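Local coordinates for unknown protein (Arabidopsis thaliana, PDB 2GM3) that binds AMP and belongs to the universal stress protein A family, though its cellular role remains unsettled, at residues S15-K18 and S24-C27; K47-H52 and K121-D126; R29-T34 and V93-E98; F149-A154 and V158-R163. All coordinates share one frame; numbering follows the deposited sequence.

Interaction 1. Residues S15-K18 and S24-C27; sequences STIK and SISC. With AMP (adenosine monophosphate), chain G.
Ser15 meets Ser24 at the front of a helix, and its short side chain can be followed outward from there. CB rests against Ser24 CA at 3.8 Å, a van der Waals contact. One bond further, OG turns back over its own loop: with chi1 at 157° it lies anti to the backbone N and beside the carbonyl carbon, where it accepts from Ile17 N at 3.0 Å and from Lys18 N at 2.6 Å. These two bonds define an ST turn and an ST motif, and the terminal carboxylate of Asp175 adds a third partner to OG. An alanine here is likely to leave both amides without this acceptor and the turn freer to open. Beyond the turn, Ile17 and Ile25 cross at about a right angle, their CD1 methyls 3.6 Å apart on the exposed side. Ser24 is the N-cap: its OG accepts from Cys27 N at 3.2 Å, nearly straight at 161°, and is also bonded to Asn13 OD1. Two residues after the cap, Ser26 OG receives the hydrogen bond from O3' of AMP at 2.7 Å, which ties the first turn of the helix to the ribose. The contact thus joins the loop following strand 6-11 to the start of helix 25-39, with Arg163 lying against Ile25.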
loop_
_atom_site.group_PDB
_atom_site.type_symbol
_atom_site.label_atom_id
_atom_site.label_comp_id
_atom_site.label_asym_id
_atom_site.label_seq_id
_atom_site.Cartn_x
_atom_site.Cartn_y
_atom_site.Cartn_z
ATOM N N SER A 15 1.950 -12.592 17.157
ATOM C CA SER A 15 0.870 -12.046 17.953
ATOM C C SER A 15 1.285 -11.981 19.406
ATOM O O SER A 15 2.061 -12.822 19.862
ATOM C CB SER A 15 -0.374 -12.901 17.836
ATOM O OG SER A 15 -1.193 -12.676 18.959
ATOM N N THR A 16 0.768 -10.993 20.133
ATOM C CA THR A 16 1.010 -10.920 21.582
ATOM C C THR A 16 -0.186 -11.420 22.404
ATOM O O THR A 16 -0.059 -11.595 23.611
ATOM C CB THR A 16 1.456 -9.515 22.069
ATOM O OG1 THR A 16 0.403 -8.578 21.845
ATOM C CG2 THR A 16 2.707 -9.044 21.321
ATOM N N ILE A 17 -1.333 -11.640 21.758
ATOM C CA ILE A 17 -2.509 -12.156 22.442
ATOM C C ILE A 17 -2.769 -13.597 22.049
ATOM O O ILE A 17 -3.111 -14.431 22.897
ATOM C CB ILE A 17 -3.781 -11.337 22.153
ATOM C CG1 ILE A 17 -3.749 -10.751 20.727
ATOM C CG2 ILE A 17 -4.010 -10.270 23.276
ATOM C CD1 ILE A 17 -5.022 -10.984 19.949
ATOM N N LYS A 18 -2.635 -13.882 20.755
ATOM C CA LYS A 18 -2.750 -15.253 20.265
ATOM C C LYS A 18 -1.542 -16.012 20.776
ATOM O O LYS A 18 -0.429 -15.495 20.733
ATOM C CB LYS A 18 -2.779 -15.311 18.727
ATOM C CG LYS A 18 -3.993 -14.619 18.086
ATOM C CD LYS A 18 -4.372 -15.206 16.729
ATOM C CE LYS A 18 -5.837 -15.745 16.784
ATOM N NZ LYS A 18 -6.217 -16.558 15.561
ATOM N N SER A 24 0.748 -12.106 14.030
ATOM C CA SER A 24 -0.177 -11.064 14.491
ATOM C C SER A 24 -1.408 -11.065 13.582
ATOM O O SER A 24 -1.299 -11.360 12.385
ATOM C CB SER A 24 0.517 -9.702 14.485
ATOM O OG SER A 24 0.684 -9.177 13.183
ATOM N N ILE A 25 -2.562 -10.747 14.145
ATOM C CA ILE A 25 -3.783 -10.620 13.368
ATOM C C ILE A 25 -3.595 -9.671 12.182
ATOM O O ILE A 25 -4.050 -9.952 11.078
ATOM C CB ILE A 25 -4.963 -10.156 14.214
ATOM C CG1 ILE A 25 -5.154 -11.048 15.442
ATOM C CG2 ILE A 25 -6.223 -10.215 13.397
ATOM C CD1 ILE A 25 -5.967 -10.377 16.514
ATOM N N SER A 26 -2.857 -8.588 12.391
ATOM C CA SER A 26 -2.778 -7.580 11.368
ATOM C C SER A 26 -1.926 -8.016 10.164
ATOM O O SER A 26 -2.296 -7.802 8.998
ATOM C CB SER A 26 -2.342 -6.231 11.955
ATOM O OG SER A 26 -0.998 -6.268 12.362
ATOM N N CYS A 27 -0.793 -8.639 10.428
ATOM C CA CYS A 27 0.079 -9.006 9.327
ATOM C C CYS A 27 -0.493 -10.225 8.639
ATOM O O CYS A 27 -0.274 -10.415 7.464
ATOM C CB CYS A 27 1.520 -9.228 9.776
ATOM S SG CYS A 27 1.843 -10.874 10.497
HETATM P P AMP G . 1.397 -1.086 13.531
HETATM O O1P AMP G . 2.445 -1.235 14.481
HETATM O O2P AMP G . 0.067 -1.545 13.999
HETATM O O3P AMP G . 1.299 0.182 12.830
HETATM O "O5'" AMP G . 1.684 -2.081 12.320
HETATM C "C5'" AMP G . 1.679 -3.474 12.536
HETATM C "C4'" AMP G . 2.414 -4.069 11.364
HETATM O "O4'" AMP G . 3.839 -3.716 11.379
HETATM C "C3'" AMP G . 2.382 -5.571 11.359
HETATM O "O3'" AMP G . 1.123 -5.987 10.754
HETATM C "C2'" AMP G . 3.560 -5.883 10.450
HETATM O "O2'" AMP G . 3.128 -5.789 9.092
HETATM C "C1'" AMP G . 4.559 -4.778 10.773
HETATM N N9 AMP G . 5.426 -5.237 11.875
HETATM C C8 AMP G . 5.299 -4.985 13.198
HETATM N N7 AMP G . 6.297 -5.594 13.862
HETATM C C5 AMP G . 7.081 -6.197 12.959
HETATM C C6 AMP G . 8.254 -6.955 13.013
HETATM N N6 AMP G . 8.870 -7.244 14.146
HETATM N N1 AMP G . 8.763 -7.417 11.877
HETATM C C2 AMP G . 8.209 -7.192 10.703
HETATM N N3 AMP G . 7.101 -6.474 10.595
HETATM C C4 AMP G . 6.523 -5.967 11.701
#

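Interaction 2. Residues K47-H52 and K121-D126; sequences KILLLH and KRVRPD
Leu49 CD1 is the single atom through which strand 47-52 meets the end of helix 112-123. It faces Val123 CG1 at 3.5 Å, the two side chains reaching toward each other tip to tip, and it lies 4.1 Å from Pro125 CB, which flanks it more loosely. Two torsions account for the encounter: Leu49 carries CG beside its backbone N (chi1 -54°), while Val123 sets CG1 anti to its own N (chi1 168°), so that one methyl of each comes forward. The next shell is the turn from helix 112-123 into strand 127-132 of this alpha/beta nucleotide-binding fold: Arg124 leaves the helix with a positive phi of 54°, its CB directed away from strand 47-52, those of Val123 and Pro125 toward it. The other valine methyl, CG2, sits over one face of the Arg122 guanidinium, 3.4 Å above its plane and near the rim, and Glu119 forms a salt bridge with Arg122 NH1. On the far side of the turn, Asp126 OD2 accepts from Lys7 N at the start of strand 6-11, and Pro125 also touches Met9 of that strand. Leu51, two residues along from Leu49, touches AMP. With 88 Å² buried, and methyl and methylene carbons alone meeting across it, the contact rests on shape and the exclusion of water, without directional bonds.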
loop_
_atom_site.group_PDB
_atom_site.type_symbol
_atom_site.label_atom_id
_atom_site.label_comp_id
_atom_site.label_asym_id
_atom_site.label_seq_id
_atom_site.Cartn_x
_atom_site.Cartn_y
_atom_site.Cartn_z
ATOM N N LYS A 47 6.130 -12.296 -6.490
ATOM C CA LYS A 47 7.025 -13.005 -5.594
ATOM C C LYS A 47 6.944 -12.355 -4.204
ATOM O O LYS A 47 7.063 -11.149 -4.067
ATOM C CB LYS A 47 8.456 -12.944 -6.152
ATOM C CG LYS A 47 9.479 -13.624 -5.272
ATOM C CD LYS A 47 10.820 -13.786 -5.939
ATOM C CE LYS A 47 11.785 -14.463 -4.974
ATOM N NZ LYS A 47 12.845 -15.253 -5.702
ATOM N N ILE A 48 6.725 -13.154 -3.179
ATOM C CA ILE A 48 6.535 -12.620 -1.855
ATOM C C ILE A 48 7.855 -12.678 -1.084
ATOM O O ILE A 48 8.521 -13.726 -1.034
ATOM C CB ILE A 48 5.470 -13.393 -1.135
ATOM C CG1 ILE A 48 4.199 -13.440 -1.998
ATOM C CG2 ILE A 48 5.222 -12.815 0.244
ATOM C CD1 ILE A 48 3.559 -12.083 -2.421
ATOM N N LEU A 49 8.252 -11.542 -0.521
ATOM C CA LEU A 49 9.466 -11.474 0.282
ATOM C C LEU A 49 9.023 -11.254 1.740
ATOM O O LEU A 49 8.513 -10.214 2.071
ATOM C CB LEU A 49 10.397 -10.357 -0.223
ATOM C CG LEU A 49 10.740 -10.429 -1.696
ATOM C CD1 LEU A 49 11.386 -9.163 -2.134
ATOM C CD2 LEU A 49 11.671 -11.593 -1.993
ATOM N N LEU A 50 9.167 -12.277 2.571
ATOM C CA LEU A 50 8.663 -12.236 3.925
ATOM C C LEU A 50 9.760 -11.835 4.870
ATOM O O LEU A 50 10.758 -12.529 4.987
ATOM C CB LEU A 50 8.132 -13.594 4.321
ATOM C CG LEU A 50 6.926 -14.137 3.568
ATOM C CD1 LEU A 50 6.933 -15.610 3.650
ATOM C CD2 LEU A 50 5.589 -13.528 4.205
ATOM N N LEU A 51 9.592 -10.690 5.523
ATOM C CA LEU A 51 10.578 -10.243 6.469
ATOM C C LEU A 51 10.007 -10.178 7.893
ATOM O O LEU A 51 8.959 -9.551 8.133
ATOM C CB LEU A 51 11.133 -8.906 6.042
ATOM C CG LEU A 51 11.907 -8.141 7.112
ATOM C CD1 LEU A 51 13.292 -8.706 7.375
ATOM C CD2 LEU A 51 12.006 -6.684 6.673
ATOM N N HIS A 52 10.724 -10.815 8.824
ATOM C CA HIS A 52 10.444 -10.670 10.244
ATOM C C HIS A 52 11.567 -9.937 10.900
ATOM O O HIS A 52 12.736 -10.296 10.747
ATOM C CB HIS A 52 10.289 -12.025 10.929
ATOM C CG HIS A 52 10.114 -11.914 12.404
ATOM N ND1 HIS A 52 8.985 -11.370 12.979
ATOM C CD2 HIS A 52 10.929 -12.263 13.430
ATOM C CE1 HIS A 52 9.102 -11.401 14.296
ATOM N NE2 HIS A 52 10.262 -11.958 14.596
ATOM N N LYS A 121 15.377 -0.636 1.184
ATOM C CA LYS A 121 16.423 -0.109 0.325
ATOM C C LYS A 121 17.533 -1.084 -0.081
ATOM O O LYS A 121 18.233 -0.839 -1.055
ATOM C CB LYS A 121 16.954 1.275 0.755
ATOM C CG LYS A 121 17.214 1.514 2.236
ATOM C CD LYS A 121 16.786 2.969 2.587
ATOM C CE LYS A 121 17.730 3.626 3.581
ATOM N NZ LYS A 121 19.063 3.878 2.935
ATOM N N ARG A 122 17.633 -2.223 0.611
ATOM C CA ARG A 122 18.642 -3.249 0.309
ATOM C C ARG A 122 18.078 -4.195 -0.748
ATOM O O ARG A 122 18.726 -4.487 -1.741
ATOM C CB ARG A 122 18.978 -4.032 1.594
ATOM C CG ARG A 122 20.239 -4.917 1.600
ATOM C CD ARG A 122 20.135 -6.051 2.649
ATOM N NE ARG A 122 19.745 -7.255 1.948
ATOM C CZ ARG A 122 18.914 -8.192 2.367
ATOM N NH1 ARG A 122 18.334 -8.154 3.545
ATOM N NH2 ARG A 122 18.665 -9.196 1.567
ATOM N N VAL A 123 16.850 -4.649 -0.526
ATOM C CA VAL A 123 16.237 -5.702 -1.319
ATOM C C VAL A 123 15.550 -5.105 -2.523
ATOM O O VAL A 123 15.450 -5.736 -3.570
ATOM C CB VAL A 123 15.221 -6.467 -0.451
ATOM C CG1 VAL A 123 14.330 -7.381 -1.284
ATOM C CG2 VAL A 123 15.950 -7.262 0.618
ATOM N N ARG A 124 15.093 -3.870 -2.365
ATOM C CA ARG A 124 14.375 -3.147 -3.403
ATOM C C ARG A 124 13.175 -3.886 -3.947
ATOM O O ARG A 124 13.121 -4.185 -5.117
ATOM C CB ARG A 124 15.341 -2.640 -4.497
ATOM C CG ARG A 124 15.742 -1.193 -4.211
ATOM C CD ARG A 124 17.044 -0.779 -4.795
ATOM N NE ARG A 124 17.902 -1.948 -5.005
ATOM C CZ ARG A 124 19.005 -1.949 -5.746
ATOM N NH1 ARG A 124 19.436 -0.850 -6.357
ATOM N NH2 ARG A 124 19.672 -3.067 -5.880
ATOM N N PRO A 125 12.188 -4.152 -3.081
ATOM C CA PRO A 125 10.935 -4.785 -3.519
ATOM C C PRO A 125 10.095 -3.743 -4.259
ATOM O O PRO A 125 10.337 -2.542 -4.135
ATOM C CB PRO A 125 10.274 -5.197 -2.209
ATOM C CG PRO A 125 10.784 -4.181 -1.224
ATOM C CD PRO A 125 12.168 -3.815 -1.645
ATOM N N ASP A 126 9.145 -4.188 -5.062
ATOM C CA ASP A 126 8.368 -3.245 -5.797
ATOM C C ASP A 126 7.448 -2.516 -4.823
ATOM O O ASP A 126 7.244 -1.319 -4.962
ATOM C CB ASP A 126 7.608 -3.942 -6.896
ATOM C CG ASP A 126 8.527 -4.524 -7.947
ATOM O OD1 ASP A 126 9.234 -3.764 -8.639
ATOM O OD2 ASP A 126 8.548 -5.759 -8.080
#

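Interaction 3. Residues R29-T34 and V93-E98; sequences RAFEWT and VNKCHE
Phe31 of helix 25-39 brings the outer end of its ring against Lys95 and Cys96 of helix 81-99, and this is the tight half of the contact. Its CE2 comes within 3.4 Å of Lys95 CB, the two side chains crossing at about a right angle. At the ring's rim, Cys96 SG lies 3.5 Å from CZ and 3.7 Å from CE1. The sulfur is 4.8 Å from the ring centroid and 88° off the ring normal, so this is an edge-on sulfur-aromatic contact and not one over the face. The ring gets there because CG stands anti to the backbone N (chi1 177°), which turns the phenyl toward residues 93-98. Phe92 adds an edge-to-face stack with the same ring.

The other half is looser and more polar. Lys95 starts toward Phe31, but its chain bends at chi2 and chi3, and its ammonium leads away to a salt bridge, NZ standing 3.5 Å from Glu98 OE1. Glu32 likewise keeps to its own helix, its OE1 bridging to Arg29 NH1 at 3.5 Å. Between the two segments the opposite charges closest to each other, Glu32 OE2 and Lys95 NZ, are 6.0 Å apart, and any attraction there is probably weak.

Both helices cover one side of the parallel sheet: Phe31 and Val93 pack on Leu50 of strand 46-54, Cys96 on Cys103 of strand 102-109, and Ala30 and Thr34 on Val129 of strand 127-132.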
loop_
_atom_site.group_PDB
_atom_site.type_symbol
_atom_site.label_atom_id
_atom_site.label_comp_id
_atom_site.label_asym_id
_atom_site.label_seq_id
_atom_site.Cartn_x
_atom_site.Cartn_y
_atom_site.Cartn_z
ATOM N N ARG A 29 -3.810 -10.773 8.288
ATOM C CA ARG A 29 -4.821 -10.165 7.463
ATOM C C ARG A 29 -4.172 -9.508 6.250
ATOM O O ARG A 29 -4.621 -9.698 5.110
ATOM C CB ARG A 29 -5.645 -9.145 8.268
ATOM C CG ARG A 29 -6.569 -8.325 7.398
ATOM C CD ARG A 29 -7.567 -9.255 6.671
ATOM N NE ARG A 29 -8.126 -10.204 7.612
ATOM C CZ ARG A 29 -8.337 -11.482 7.356
ATOM N NH1 ARG A 29 -8.059 -11.986 6.153
ATOM N NH2 ARG A 29 -8.824 -12.254 8.312
ATOM N N ALA A 30 -3.091 -8.772 6.509
ATOM C CA ALA A 30 -2.348 -8.103 5.451
ATOM C C ALA A 30 -1.861 -9.072 4.362
ATOM O O ALA A 30 -2.008 -8.803 3.172
ATOM C CB ALA A 30 -1.186 -7.375 6.043
ATOM N N PHE A 31 -1.266 -10.177 4.796
ATOM C CA PHE A 31 -0.778 -11.209 3.891
ATOM C C PHE A 31 -1.932 -11.855 3.135
ATOM O O PHE A 31 -1.900 -11.932 1.926
ATOM C CB PHE A 31 -0.068 -12.285 4.688
ATOM C CG PHE A 31 0.410 -13.445 3.872
ATOM C CD1 PHE A 31 1.670 -13.405 3.257
ATOM C CD2 PHE A 31 -0.347 -14.627 3.808
ATOM C CE1 PHE A 31 2.124 -14.491 2.532
ATOM C CE2 PHE A 31 0.120 -15.727 3.101
ATOM C CZ PHE A 31 1.361 -15.663 2.470
ATOM N N GLU A 32 -2.947 -12.312 3.839
ATOM C CA GLU A 32 -4.058 -12.988 3.168
ATOM C C GLU A 32 -4.799 -12.086 2.180
ATOM O O GLU A 32 -5.203 -12.522 1.121
ATOM C CB GLU A 32 -5.052 -13.577 4.169
ATOM C CG GLU A 32 -4.345 -14.591 5.065
ATOM C CD GLU A 32 -5.268 -15.459 5.887
ATOM O OE1 GLU A 32 -6.386 -15.018 6.252
ATOM O OE2 GLU A 32 -4.832 -16.599 6.174
ATOM N N TRP A 33 -4.966 -10.827 2.542
ATOM C CA TRP A 33 -5.613 -9.880 1.695
ATOM C C TRP A 33 -4.807 -9.693 0.416
ATOM O O TRP A 33 -5.390 -9.669 -0.673
ATOM C CB TRP A 33 -5.738 -8.550 2.418
ATOM C CG TRP A 33 -6.519 -7.535 1.689
ATOM C CD1 TRP A 33 -7.860 -7.291 1.816
ATOM C CD2 TRP A 33 -6.030 -6.606 0.728
ATOM N NE1 TRP A 33 -8.225 -6.279 1.002
ATOM C CE2 TRP A 33 -7.127 -5.827 0.317
ATOM C CE3 TRP A 33 -4.774 -6.360 0.160
ATOM C CZ2 TRP A 33 -7.018 -4.822 -0.645
ATOM C CZ3 TRP A 33 -4.661 -5.347 -0.789
ATOM C CH2 TRP A 33 -5.781 -4.583 -1.168
ATOM N N THR A 34 -3.491 -9.534 0.557
ATOM C CA THR A 34 -2.626 -9.394 -0.589
ATOM C C THR A 34 -2.733 -10.572 -1.531
ATOM O O THR A 34 -2.794 -10.353 -2.721
ATOM C CB THR A 34 -1.140 -9.160 -0.197
ATOM O OG1 THR A 34 -1.056 -8.028 0.672
ATOM C CG2 THR A 34 -0.303 -8.868 -1.429
ATOM N N VAL A 93 5.480 -19.171 4.612
ATOM C CA VAL A 93 6.113 -19.871 3.519
ATOM C C VAL A 93 5.215 -21.053 3.116
ATOM O O VAL A 93 5.045 -21.347 1.930
ATOM C CB VAL A 93 7.564 -20.219 3.904
ATOM C CG1 VAL A 93 8.179 -21.389 3.033
ATOM C CG2 VAL A 93 8.408 -18.933 3.861
ATOM N N ASN A 94 4.590 -21.683 4.099
ATOM C CA ASN A 94 3.645 -22.750 3.810
ATOM C C ASN A 94 2.440 -22.226 3.058
ATOM O O ASN A 94 1.967 -22.876 2.129
ATOM C CB ASN A 94 3.244 -23.477 5.078
ATOM C CG ASN A 94 4.243 -24.545 5.463
ATOM O OD1 ASN A 94 4.465 -25.487 4.718
ATOM N ND2 ASN A 94 4.834 -24.419 6.634
ATOM N N LYS A 95 1.985 -21.030 3.459
ATOM C CA LYS A 95 0.833 -20.362 2.858
ATOM C C LYS A 95 1.102 -20.049 1.386
ATOM O O LYS A 95 0.243 -20.266 0.538
ATOM C CB LYS A 95 0.501 -19.078 3.620
ATOM C CG LYS A 95 -0.131 -19.239 5.022
ATOM C CD LYS A 95 -1.417 -20.065 5.015
ATOM C CE LYS A 95 -1.214 -21.405 5.696
ATOM N NZ LYS A 95 -2.523 -22.093 5.985
ATOM N N CYS A 96 2.314 -19.574 1.105
ATOM C CA CYS A 96 2.792 -19.340 -0.251
ATOM C C CYS A 96 2.930 -20.598 -1.096
ATOM O O CYS A 96 2.529 -20.628 -2.274
ATOM C CB CYS A 96 4.131 -18.631 -0.181
ATOM S SG CYS A 96 3.923 -16.956 0.396
ATOM N N HIS A 97 3.505 -21.633 -0.494
ATOM C CA HIS A 97 3.745 -22.880 -1.195
ATOM C C HIS A 97 2.421 -23.553 -1.546
ATOM O O HIS A 97 2.278 -24.145 -2.611
ATOM C CB HIS A 97 4.636 -23.795 -0.352
ATOM C CG HIS A 97 5.033 -25.068 -1.046
ATOM N ND1 HIS A 97 6.058 -25.124 -1.967
ATOM C CD2 HIS A 97 4.546 -26.328 -0.947
ATOM C CE1 HIS A 97 6.187 -26.366 -2.403
ATOM N NE2 HIS A 97 5.280 -27.113 -1.803
ATOM N N GLU A 98 1.448 -23.442 -0.649
ATOM C CA GLU A 98 0.149 -24.063 -0.856
ATOM C C GLU A 98 -0.552 -23.570 -2.107
ATOM O O GLU A 98 -1.170 -24.365 -2.804
ATOM C CB GLU A 98 -0.739 -23.894 0.379
ATOM C CG GLU A 98 -0.382 -24.897 1.446
ATOM C CD GLU A 98 -1.173 -24.722 2.713
ATOM O OE1 GLU A 98 -1.587 -23.566 2.988
ATOM O OE2 GLU A 98 -1.369 -25.754 3.422
#

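Interaction 4. Residues F149-A154 and V158-R163; sequences FCVKHA and VMTIKR
Val151 and Val158 meet on the sheet side of helix 149-153, whereas the flat groups stand apart from that junction: one face of the Phe149 ring carries His153 CD2, 3.4 Å above its plane toward the rim, and one face of the His153 ring carries Lys152 CG. Helix and strand close the beta-alpha-beta unit begun by strand 127-132. Their axes approach to 8.6 Å and run nearly antiparallel, at 158°. Val158 buries the most surface in this contact. With CG1 anti to the backbone N (chi1 -173°), it sets that methyl 3.8 Å from Val151 CG2, the two side chains crossing obliquely. Trimmed to an alanine, this position would probably leave a gap under the helix, with Val151 and Ala154 losing their methyl partners. Thr160, two residues on, turns its methyl CG2 to Val151 CG2 at 3.2 Å, a separation so short that its exact value is doubtful. Residues 158-160 also pair antiparallel with a strand of the second subunit, extending the sheet across that interface, and Lys162 NZ bonds to Val151 O of that subunit. On the other branch of Val158, CG2 lies 3.6 Å from Cys150 O and 3.8 Å from Ala154 CB.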
loop_
_atom_site.group_PDB
_atom_site.type_symbol
_atom_site.label_atom_id
_atom_site.label_comp_id
_atom_site.label_asym_id
_atom_site.label_seq_id
_atom_site.Cartn_x
_atom_site.Cartn_y
_atom_site.Cartn_z
ATOM N N PHE A 149 5.423 4.564 10.338
ATOM C CA PHE A 149 6.820 4.866 10.033
ATOM C C PHE A 149 7.191 4.393 8.638
ATOM O O PHE A 149 7.850 5.115 7.901
ATOM C CB PHE A 149 7.749 4.216 11.058
ATOM C CG PHE A 149 9.183 4.645 10.939
ATOM C CD1 PHE A 149 9.639 5.794 11.602
ATOM C CD2 PHE A 149 10.090 3.895 10.195
ATOM C CE1 PHE A 149 10.986 6.190 11.520
ATOM C CE2 PHE A 149 11.432 4.286 10.105
ATOM C CZ PHE A 149 11.879 5.426 10.768
ATOM N N CYS A 150 6.745 3.197 8.280
ATOM C CA CYS A 150 7.020 2.663 6.955
ATOM C C CYS A 150 6.438 3.521 5.802
ATOM O O CYS A 150 7.148 3.854 4.835
ATOM C CB CYS A 150 6.572 1.203 6.879
ATOM S SG CYS A 150 7.559 0.146 8.013
ATOM N N VAL A 151 5.174 3.901 5.947
ATOM C CA VAL A 151 4.467 4.696 4.962
ATOM C C VAL A 151 5.217 5.997 4.744
ATOM O O VAL A 151 5.360 6.464 3.607
ATOM C CB VAL A 151 3.032 5.009 5.472
ATOM C CG1 VAL A 151 2.390 6.161 4.691
ATOM C CG2 VAL A 151 2.189 3.737 5.445
ATOM N N LYS A 152 5.711 6.557 5.843
ATOM C CA LYS A 152 6.385 7.826 5.811
ATOM C C LYS A 152 7.805 7.661 5.224
ATOM O O LYS A 152 8.281 8.511 4.469
ATOM C CB LYS A 152 6.372 8.399 7.231
ATOM C CG LYS A 152 7.160 9.646 7.476
ATOM C CD LYS A 152 6.885 10.189 8.896
ATOM C CE LYS A 152 7.935 11.262 9.287
ATOM N NZ LYS A 152 7.630 12.029 10.531
ATOM N N HIS A 153 8.480 6.566 5.541
ATOM C CA HIS A 153 9.902 6.503 5.247
ATOM C C HIS A 153 10.357 5.492 4.201
ATOM O O HIS A 153 11.359 5.707 3.539
ATOM C CB HIS A 153 10.704 6.325 6.537
ATOM C CG HIS A 153 10.741 7.553 7.397
ATOM N ND1 HIS A 153 11.368 8.724 7.009
ATOM C CD2 HIS A 153 10.252 7.783 8.637
ATOM C CE1 HIS A 153 11.249 9.623 7.968
ATOM N NE2 HIS A 153 10.569 9.078 8.964
ATOM N N ALA A 154 9.633 4.395 4.039
ATOM C CA ALA A 154 10.089 3.370 3.103
ATOM C C ALA A 154 10.273 3.924 1.689
ATOM O O ALA A 154 9.526 4.788 1.245
ATOM C CB ALA A 154 9.197 2.167 3.125
ATOM N N VAL A 158 3.977 1.628 -0.290
ATOM C CA VAL A 158 3.577 0.947 0.915
ATOM C C VAL A 158 2.066 0.727 0.889
ATOM O O VAL A 158 1.316 1.642 0.626
ATOM C CB VAL A 158 3.994 1.741 2.222
ATOM C CG1 VAL A 158 3.701 0.909 3.444
ATOM C CG2 VAL A 158 5.479 2.080 2.226
HETATM N N MSE A 159 1.658 -0.500 1.137
HETATM C CA MSE A 159 0.290 -0.881 1.202
HETATM C C MSE A 159 0.057 -1.135 2.673
HETATM O O MSE A 159 0.715 -2.008 3.253
HETATM C CB MSE A 159 0.116 -2.199 0.447
HETATM C CG MSE A 159 -1.276 -2.780 0.580
HETATM SE SE MSE A 159 -2.540 -1.698 -0.426
HETATM C CE MSE A 159 -2.259 -2.497 -2.038
ATOM N N THR A 160 -0.850 -0.377 3.286
ATOM C CA THR A 160 -1.213 -0.599 4.676
ATOM C C THR A 160 -2.610 -1.196 4.704
ATOM O O THR A 160 -3.553 -0.602 4.169
ATOM C CB THR A 160 -1.221 0.695 5.550
ATOM O OG1 THR A 160 -2.035 1.669 4.925
ATOM C CG2 THR A 160 0.114 1.288 5.632
ATOM N N ILE A 161 -2.721 -2.376 5.328
ATOM C CA ILE A 161 -3.971 -3.102 5.447
ATOM C C ILE A 161 -4.318 -3.232 6.901
ATOM O O ILE A 161 -3.506 -3.709 7.672
ATOM C CB ILE A 161 -3.850 -4.523 4.803
ATOM C CG1 ILE A 161 -3.444 -4.390 3.324
ATOM C CG2 ILE A 161 -5.171 -5.333 4.949
ATOM C CD1 ILE A 161 -2.510 -5.388 2.854
ATOM N N LYS A 162 -5.519 -2.782 7.258
ATOM C CA LYS A 162 -6.049 -2.836 8.605
ATOM C C LYS A 162 -6.881 -4.076 8.739
ATOM O O LYS A 162 -7.275 -4.655 7.745
ATOM C CB LYS A 162 -6.936 -1.640 8.916
ATOM C CG LYS A 162 -6.157 -0.345 9.098
ATOM C CD LYS A 162 -7.106 0.865 8.993
ATOM C CE LYS A 162 -6.344 2.181 8.821
ATOM N NZ LYS A 162 -7.089 3.118 7.851
ATOM N N ARG A 163 -7.155 -4.487 9.971
ATOM C CA ARG A 163 -7.855 -5.724 10.252
ATOM C C ARG A 163 -9.329 -5.540 10.012
ATOM O O ARG A 163 -9.824 -4.418 10.029
ATOM C CB ARG A 163 -7.611 -6.141 11.707
ATOM C CG ARG A 163 -6.132 -6.534 11.962
ATOM C CD ARG A 163 -5.774 -6.571 13.418
ATOM N NE ARG A 163 -6.054 -5.295 14.028
ATOM C CZ ARG A 163 -5.644 -4.963 15.232
ATOM N NH1 ARG A 163 -4.925 -5.837 15.944
ATOM N NH2 ARG A 163 -5.964 -3.774 15.724
#

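How the interactions relate
Interaction 1 is the surface contact, where each segment is held by its own turn or cap bonds and the two meet by van der Waals packing beside the nucleotide; interactions 2, 3 and 4 are buried and largely apolar. Helix 25-39 serves both interaction 1, with its first turn, and interaction 3, with its middle. Strand 47-52 serves interaction 2 with Leu49 on one side, while Ile48 and Leu50 on the other pack against the residues of interaction 3, Leu50 CD1 lying 3.6 Å from Val93 CG2. Interactions 2 and 4 concern the same parallel sheet without touching. Interaction 4 borders interaction 3 through Ile161 and interaction 1 through Arg163; its edge strand also meets the second subunit.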